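Local coordinates for protein Dye type peroxidase A (Streptomyces lividans 1326, PDB 6GZW) that probably uses peroxide to oxidise dyes and related substrates at a ferric heme, as a dye-type peroxidase, at residues A57-M61 against L82-F86; D183-P188 against A298-R302; A253-G257 against L278-I282. All coordinates share one frame; numbering follows the deposited sequence.

Contact 1 is wholly buried, whereas contacts 2 and 3 are partly buried, and their chemistry differs with their place in the fold. In contact 1 apolar side chains and one bridging water join a helix to a strand within the N-terminal Dyp-type peroxidase region. Contact 2, its centre about 10 Å from the chain's centre, is strongly polar, since its loop and strand grip the heme carboxylates. Both reach the same antiparallel sheet, at strands 83-89 and 300-310. Contact 3 lies in the C-terminal region, as contact 2 does, but farther out, its centre about 27 Å from the chain's centre. There two irregular segments of one long loop meet through aliphatic groups, and the sheet takes no part.

Contact 1: residues A57-M61 against L82-F86; sequences ARRLM and LTVTF
Met61 and Ala57 face Leu82 and Val84 across a nearly antiparallel pair, helix 57-61 and strand 83-86, whose short axes run at 160° and approach to 8.4 Å. Met61 lies along the start of the strand. Its CG is 3.4 Å from Leu82 O; the chain then runs extended to SD, near Thr83 CA and Val84 N, and a bend at chi3 (57°) folds CE back toward the same Leu82 carbonyl. Swapping Met61 for an alanine would probably open a gap beside the Leu82-Thr83 peptide, where CG, SD and CE now lie against the strand. Leu82 answers from the other side: its CG stands anti to the backbone N (chi1 175°), which places CD2 3.6 Å from Leu60 CB and also close to the Leu60 carbonyl. This arrangement belongs to the split beta-alpha-beta unit of a ferredoxin-like fold, as in the dimeric alpha+beta barrel clan: helix 43-61 leads from strand 29-37 to strand 83-89, and strand 126-132 lies between those two. Helix 135-149 packs beside the same face, its Val137 and Ala141 touching Leu82. Farther along, Ala57 CB lies 3.8 Å from Val84 CB, and so small a side chain is consistent with the close approach of helix and strand here. The same Ala57 CB meets the edge of the Phe86 ring, 4.1 Å from CZ. Thr83 and Thr85 alternate to the far side of the strand; Thr83 OG1 is hydrogen-bonded to Gln27. At the helix end one water donates to Met61 O at 2.9 Å and to Leu82 O at 2.8 Å, bridging two carbonyls that, both acceptors, cannot bond each other.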
# COMPACT_ATOMS: atom_id res chain seq x y z
N ALA A 57 8.00 6.33 19.07
CA ALA A 57 6.74 5.62 19.08
C ALA A 57 5.68 6.31 19.95
O ALA A 57 4.54 6.48 19.54
CB ALA A 57 6.94 4.19 19.56
N ARG A 58 6.07 6.70 21.18
CA ARG A 58 5.18 7.37 22.10
C ARG A 58 4.57 8.62 21.48
O ARG A 58 3.35 8.80 21.47
CB ARG A 58 5.91 7.71 23.40
CG ARG A 58 5.00 8.12 24.57
CD ARG A 58 4.83 9.61 24.74
NE ARG A 58 6.11 10.32 24.78
CZ ARG A 58 6.26 11.63 24.61
NH1 ARG A 58 5.19 12.42 24.42
NH2 ARG A 58 7.47 12.15 24.61
N ARG A 59 5.41 9.49 20.91
CA ARG A 59 4.89 10.71 20.31
C ARG A 59 3.99 10.42 19.14
O ARG A 59 2.86 10.95 19.06
CB ARG A 59 6.03 11.60 19.81
CG ARG A 59 6.92 12.22 20.89
CD ARG A 59 8.22 12.81 20.34
NE ARG A 59 9.16 13.12 21.42
CZ ARG A 59 9.11 14.21 22.20
NH1 ARG A 59 8.22 15.18 22.03
NH2 ARG A 59 9.99 14.32 23.20
N LEU A 60 4.48 9.59 18.22
CA LEU A 60 3.74 9.38 16.98
C LEU A 60 2.42 8.66 17.21
O LEU A 60 1.42 8.98 16.57
CB LEU A 60 4.60 8.64 15.95
CG LEU A 60 5.43 9.56 15.05
CD1 LEU A 60 6.29 10.58 15.79
CD2 LEU A 60 6.28 8.70 14.16
N MET A 61 2.40 7.71 18.15
CA MET A 61 1.13 7.01 18.48
C MET A 61 0.08 7.94 19.10
O MET A 61 -1.11 7.69 19.03
CB MET A 61 1.38 5.79 19.37
CG MET A 61 2.04 4.64 18.64
SD MET A 61 2.29 3.21 19.69
CE MET A 61 0.58 2.93 20.18
N LEU A 82 -2.25 4.24 14.89
CA LEU A 82 -0.85 3.89 14.70
C LEU A 82 -0.37 3.04 15.87
O LEU A 82 -0.65 3.40 17.02
CB LEU A 82 0.06 5.13 14.60
CG LEU A 82 1.56 4.80 14.52
CD1 LEU A 82 1.99 4.14 13.20
CD2 LEU A 82 2.38 6.07 14.73
N THR A 83 0.34 1.95 15.57
CA THR A 83 1.10 1.20 16.55
C THR A 83 2.49 0.93 16.05
O THR A 83 2.72 0.77 14.85
CB THR A 83 0.46 -0.14 17.01
OG1 THR A 83 0.40 -1.06 15.90
CG2 THR A 83 -0.93 0.09 17.54
N VAL A 84 3.43 0.89 16.99
CA VAL A 84 4.82 0.52 16.76
C VAL A 84 5.20 -0.52 17.81
O VAL A 84 4.97 -0.29 19.00
CB VAL A 84 5.77 1.74 16.87
CG1 VAL A 84 7.16 1.36 16.37
CG2 VAL A 84 5.22 2.90 16.07
N THR A 85 5.77 -1.62 17.36
CA THR A 85 6.14 -2.76 18.20
C THR A 85 7.57 -3.19 17.90
O THR A 85 7.98 -3.21 16.74
CB THR A 85 5.26 -3.97 17.81
OG1 THR A 85 3.91 -3.54 17.69
CG2 THR A 85 5.40 -5.06 18.82
N PHE A 86 8.32 -3.56 18.94
CA PHE A 86 9.74 -3.84 18.84
C PHE A 86 10.10 -5.25 19.29
O PHE A 86 9.63 -5.69 20.37
CB PHE A 86 10.52 -2.85 19.72
CG PHE A 86 10.24 -1.38 19.42
CD1 PHE A 86 10.86 -0.75 18.33
CD2 PHE A 86 9.31 -0.65 20.17
CE1 PHE A 86 10.60 0.56 18.04
CE2 PHE A 86 9.04 0.68 19.87
CZ PHE A 86 9.69 1.29 18.79
O HOH W 1 -2.40 5.42 17.83

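Contact 2: residues D183-P188 against A298-R302; sequences DGTRNP and AMVRR. With HEM (protoporphyrin IX containing Fe), chain C.
Asp183 and Arg301 meet beside the heme in a salt bridge, OD1 to NH1 3.2 Å, with carboxylate and guanidinium nearly coplanar. Asp183-Gly184 ends the GXXDG motif of dye-decolourising peroxidases, and Arg301 comes from strand 300-310, outermost in the sheet within this chain. One face of the guanidinium lies over heme C4D, 3.4 Å above the guanidinium plane. At its edge, NH1 and NH2 both donate to heme O2A, and NH1 also donates to the water that binds the iron at 2.0 Å. Gly184 N is a third donor to O2A, at 2.8 Å, so three N-H groups grip one propionate oxygen. Arg186 serves both propionates: its N binds O1A, while NE bonds O1D at 2.7 Å and NH2 bonds O2D, with CGD in the guanidinium plane at its edge.

In the next shell, Asn177 bonds Asp183 OD2, and the type I turn from Gly184 to Asn187 probably helps to direct the N-H groups of Gly184 and Arg186 at the propionate. Pro188 packs its CB against Val300 CG2. Asn187 pins the turn: chi1 of -172° swings its amide toward the strand, where OD1 accepts Arg301 N at 2.8 Å, the donor tilted 33° from the carbonyl plane.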
# COMPACT_ATOMS: atom_id res chain seq x y z
N ASP A 183 -10.53 -14.76 6.82
CA ASP A 183 -9.29 -15.07 7.53
C ASP A 183 -9.26 -14.30 8.87
O ASP A 183 -9.19 -13.06 8.91
CB ASP A 183 -8.08 -14.71 6.65
CG ASP A 183 -6.77 -15.31 7.14
OD1 ASP A 183 -6.64 -15.60 8.36
OD2 ASP A 183 -5.86 -15.55 6.31
N GLY A 184 -9.30 -15.05 9.97
CA GLY A 184 -9.26 -14.48 11.31
C GLY A 184 -10.35 -14.97 12.25
O GLY A 184 -10.32 -14.65 13.43
N THR A 185 -11.30 -15.76 11.76
CA THR A 185 -12.45 -16.17 12.59
C THR A 185 -12.03 -16.79 13.93
O THR A 185 -12.54 -16.39 14.97
CB THR A 185 -13.27 -17.20 11.80
OG1 THR A 185 -13.69 -16.61 10.56
CG2 THR A 185 -14.46 -17.69 12.59
N ARG A 186 -11.10 -17.75 13.89
CA ARG A 186 -10.70 -18.50 15.09
C ARG A 186 -9.41 -17.96 15.72
O ARG A 186 -8.53 -18.71 16.15
CB ARG A 186 -10.64 -19.99 14.79
CG ARG A 186 -12.05 -20.60 14.56
CD ARG A 186 -12.52 -21.52 15.71
NE ARG A 186 -11.50 -22.54 15.93
CZ ARG A 186 -11.47 -23.38 16.96
NH1 ARG A 186 -12.43 -23.36 17.87
NH2 ARG A 186 -10.46 -24.23 17.09
N ASN A 187 -9.31 -16.65 15.77
CA ASN A 187 -8.16 -16.01 16.37
C ASN A 187 -8.47 -15.87 17.85
O ASN A 187 -9.51 -15.28 18.18
CB ASN A 187 -7.95 -14.63 15.74
CG ASN A 187 -6.66 -13.98 16.17
OD1 ASN A 187 -5.62 -14.65 16.33
ND2 ASN A 187 -6.69 -12.65 16.31
N PRO A 188 -7.58 -16.38 18.73
CA PRO A 188 -7.77 -16.15 20.17
C PRO A 188 -7.85 -14.67 20.55
O PRO A 188 -7.22 -13.83 19.90
CB PRO A 188 -6.57 -16.86 20.81
CG PRO A 188 -6.13 -17.88 19.81
CD PRO A 188 -6.40 -17.24 18.47
N ALA A 298 -1.16 -23.18 19.99
CA ALA A 298 -2.05 -22.08 19.65
C ALA A 298 -1.24 -20.83 19.44
O ALA A 298 -0.10 -20.74 19.89
CB ALA A 298 -3.07 -21.85 20.76
N MET A 299 -1.84 -19.90 18.71
CA MET A 299 -1.18 -18.63 18.42
C MET A 299 -2.23 -17.60 18.08
O MET A 299 -3.29 -17.94 17.59
CB MET A 299 -0.19 -18.81 17.25
CG MET A 299 -0.86 -19.06 15.90
SD MET A 299 0.16 -19.99 14.75
CE MET A 299 -0.05 -21.59 15.53
N VAL A 300 -1.91 -16.32 18.30
CA VAL A 300 -2.67 -15.21 17.72
C VAL A 300 -2.07 -14.93 16.34
O VAL A 300 -0.86 -15.00 16.16
CB VAL A 300 -2.65 -13.97 18.63
CG1 VAL A 300 -2.94 -12.67 17.86
CG2 VAL A 300 -3.67 -14.14 19.75
N ARG A 301 -2.96 -14.76 15.38
CA ARG A 301 -2.59 -14.41 14.00
C ARG A 301 -3.04 -12.98 13.73
O ARG A 301 -4.18 -12.63 14.01
CB ARG A 301 -3.25 -15.38 13.02
CG ARG A 301 -2.68 -16.79 13.13
CD ARG A 301 -3.44 -17.80 12.29
NE ARG A 301 -4.80 -17.92 12.82
CZ ARG A 301 -5.94 -17.75 12.15
NH1 ARG A 301 -5.98 -17.44 10.85
NH2 ARG A 301 -7.08 -17.92 12.81
N ARG A 302 -2.15 -12.16 13.19
CA ARG A 302 -2.45 -10.75 13.00
C ARG A 302 -1.62 -10.26 11.80
O ARG A 302 -0.61 -9.57 11.96
CB ARG A 302 -2.13 -9.96 14.28
CG ARG A 302 -2.59 -8.54 14.31
CD ARG A 302 -2.21 -7.80 15.59
NE ARG A 302 -2.60 -6.42 15.46
CZ ARG A 302 -1.89 -5.48 14.84
NH1 ARG A 302 -0.71 -5.76 14.29
NH2 ARG A 302 -2.38 -4.25 14.78
CHA HEM C . -6.99 -20.70 10.09
CHB HEM C . -5.64 -19.29 5.66
CHC HEM C . -1.01 -20.00 6.92
CHD HEM C . -2.37 -21.40 11.31
C1A HEM C . -7.03 -20.26 8.79
C2A HEM C . -8.23 -20.02 8.05
C3A HEM C . -7.84 -19.62 6.81
C4A HEM C . -6.40 -19.63 6.78
CMA HEM C . -8.71 -19.21 5.65
CAA HEM C . -9.66 -20.17 8.54
CBA HEM C . -10.31 -18.96 9.18
CGA HEM C . -9.69 -18.63 10.50
O1A HEM C . -10.02 -19.22 11.57
O2A HEM C . -8.78 -17.76 10.56
C1B HEM C . -4.24 -19.34 5.63
C2B HEM C . -3.44 -18.93 4.52
C3B HEM C . -2.14 -19.12 4.83
C4B HEM C . -2.14 -19.66 6.22
CMB HEM C . -3.97 -18.42 3.21
CAB HEM C . -0.92 -18.78 4.07
CBB HEM C . -0.85 -17.82 3.16
C1C HEM C . -0.96 -20.49 8.20
C2C HEM C . 0.23 -20.83 8.90
C3C HEM C . -0.16 -21.25 10.15
C4C HEM C . -1.60 -21.12 10.22
CMC HEM C . 1.64 -20.79 8.38
CAC HEM C . 0.65 -21.78 11.28
CBC HEM C . 1.86 -22.36 11.21
C1D HEM C . -3.76 -21.24 11.30
C2D HEM C . -4.54 -21.49 12.53
C3D HEM C . -5.83 -21.30 12.20
C4D HEM C . -5.81 -20.93 10.75
CMD HEM C . -3.99 -21.85 13.91
CAD HEM C . -7.02 -21.45 13.14
CBD HEM C . -7.48 -22.91 13.26
CGD HEM C . -8.60 -23.02 14.24
O1D HEM C . -9.80 -23.00 13.85
O2D HEM C . -8.33 -23.11 15.46
NA HEM C . -5.92 -20.12 7.97
NB HEM C . -3.42 -19.78 6.59
NC HEM C . -2.05 -20.72 8.98
ND HEM C . -4.56 -21.00 10.24
FE HEM C . -4.02 -20.44 8.47
O HOH W 2 -3.82 -18.57 9.08

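Contact 3: residues A253-G257 against L278-I282; sequences APLSG and LVVPI
A type I beta turn, Pro254 to Gly257, presents its two central residues, Leu255 and Ser256, to Val279 and Val280 in the long connection between helices 238-245 and 285-288. The turn is closed by its own bond from Gly257 N to Pro254 O at 2.9 Å. Val279 points toward the backbone of the turn: CG1, anti to the Val279 N (chi1 176°), comes within 3.3 Å of Leu255 O and also lies alongside Leu255 CB. The contact is returned by Leu255, whose CD1 reaches back to 3.7 Å from Val279 O and brushes the ring of Pro281 at CD. Each residue thus lays a methyl against the other's carbonyl oxygen. Val280 fills the next place along, its CG2 3.9 Å from Ser256 N and a little farther from Ser256 CB and Leu255 CB. Ser256 turns its hydroxyl to another partner, OG being hydrogen-bonded to Asp268 N. Helix 238-245 borders the group, with Asp243 touching both Leu255 and Pro281. Although the side chain of Val280 is about 10 Å from the heme, the contact itself joins two parts of one loop. Across it the attraction is mainly that of aliphatic surfaces, which has little directional preference; fixed orientation probably comes instead from polar bonds to neighbours, among them Lys271, which binds Ser256 O through NZ and Val279 through its backbone, and Arg287, which holds the carbonyls of Val280 and Pro281.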
# COMPACT_ATOMS: atom_id res chain seq x y z
N ALA A 253 -18.09 -20.28 7.04
CA ALA A 253 -18.64 -21.36 7.88
C ALA A 253 -17.88 -22.66 7.64
O ALA A 253 -17.39 -22.92 6.54
CB ALA A 253 -20.10 -21.57 7.56
N PRO A 254 -17.79 -23.53 8.68
CA PRO A 254 -17.25 -24.86 8.44
C PRO A 254 -18.08 -25.59 7.41
O PRO A 254 -19.31 -25.38 7.36
CB PRO A 254 -17.34 -25.55 9.81
CG PRO A 254 -18.29 -24.74 10.59
CD PRO A 254 -18.25 -23.34 10.06
N LEU A 255 -17.44 -26.40 6.56
CA LEU A 255 -18.16 -27.14 5.52
C LEU A 255 -19.19 -28.11 6.13
O LEU A 255 -20.18 -28.44 5.49
CB LEU A 255 -17.22 -27.92 4.60
CG LEU A 255 -16.21 -27.16 3.75
CD1 LEU A 255 -15.50 -28.13 2.80
CD2 LEU A 255 -16.92 -26.07 2.99
N SER A 256 -18.95 -28.53 7.35
CA SER A 256 -19.89 -29.35 8.12
C SER A 256 -21.17 -28.63 8.50
O SER A 256 -22.12 -29.26 8.95
CB SER A 256 -19.21 -29.86 9.39
OG SER A 256 -18.70 -28.78 10.20
N GLY A 257 -21.20 -27.31 8.38
CA GLY A 257 -22.35 -26.53 8.78
C GLY A 257 -23.44 -26.60 7.72
O GLY A 257 -23.16 -26.74 6.53
N LEU A 278 -15.35 -37.82 4.90
CA LEU A 278 -15.40 -36.63 5.77
C LEU A 278 -15.83 -35.36 5.02
O LEU A 278 -15.36 -35.09 3.92
CB LEU A 278 -14.05 -36.41 6.45
CG LEU A 278 -13.68 -37.43 7.53
CD1 LEU A 278 -12.20 -37.30 7.89
CD2 LEU A 278 -14.56 -37.24 8.77
N VAL A 279 -16.76 -34.60 5.62
CA VAL A 279 -17.24 -33.35 5.00
C VAL A 279 -16.14 -32.28 5.07
O VAL A 279 -15.92 -31.56 4.09
CB VAL A 279 -18.56 -32.87 5.63
CG1 VAL A 279 -18.99 -31.53 5.06
CG2 VAL A 279 -19.68 -33.90 5.41
N VAL A 280 -15.45 -32.18 6.21
CA VAL A 280 -14.25 -31.33 6.32
C VAL A 280 -13.07 -32.25 6.03
O VAL A 280 -12.80 -33.14 6.83
CB VAL A 280 -14.10 -30.71 7.70
CG1 VAL A 280 -12.79 -29.93 7.79
CG2 VAL A 280 -15.26 -29.78 8.00
N PRO A 281 -12.38 -32.08 4.89
CA PRO A 281 -11.35 -33.07 4.55
C PRO A 281 -10.29 -33.28 5.62
O PRO A 281 -10.01 -32.39 6.43
CB PRO A 281 -10.75 -32.53 3.26
CG PRO A 281 -11.86 -31.76 2.64
CD PRO A 281 -12.59 -31.13 3.79
N ILE A 282 -9.72 -34.49 5.64
CA ILE A 282 -8.69 -34.88 6.61
C ILE A 282 -7.45 -33.99 6.62
O ILE A 282 -6.78 -33.87 7.63
CB ILE A 282 -8.28 -36.37 6.40
CG1 ILE A 282 -7.53 -36.94 7.62
CG2 ILE A 282 -7.45 -36.56 5.12
CD1 ILE A 282 -8.40 -37.10 8.83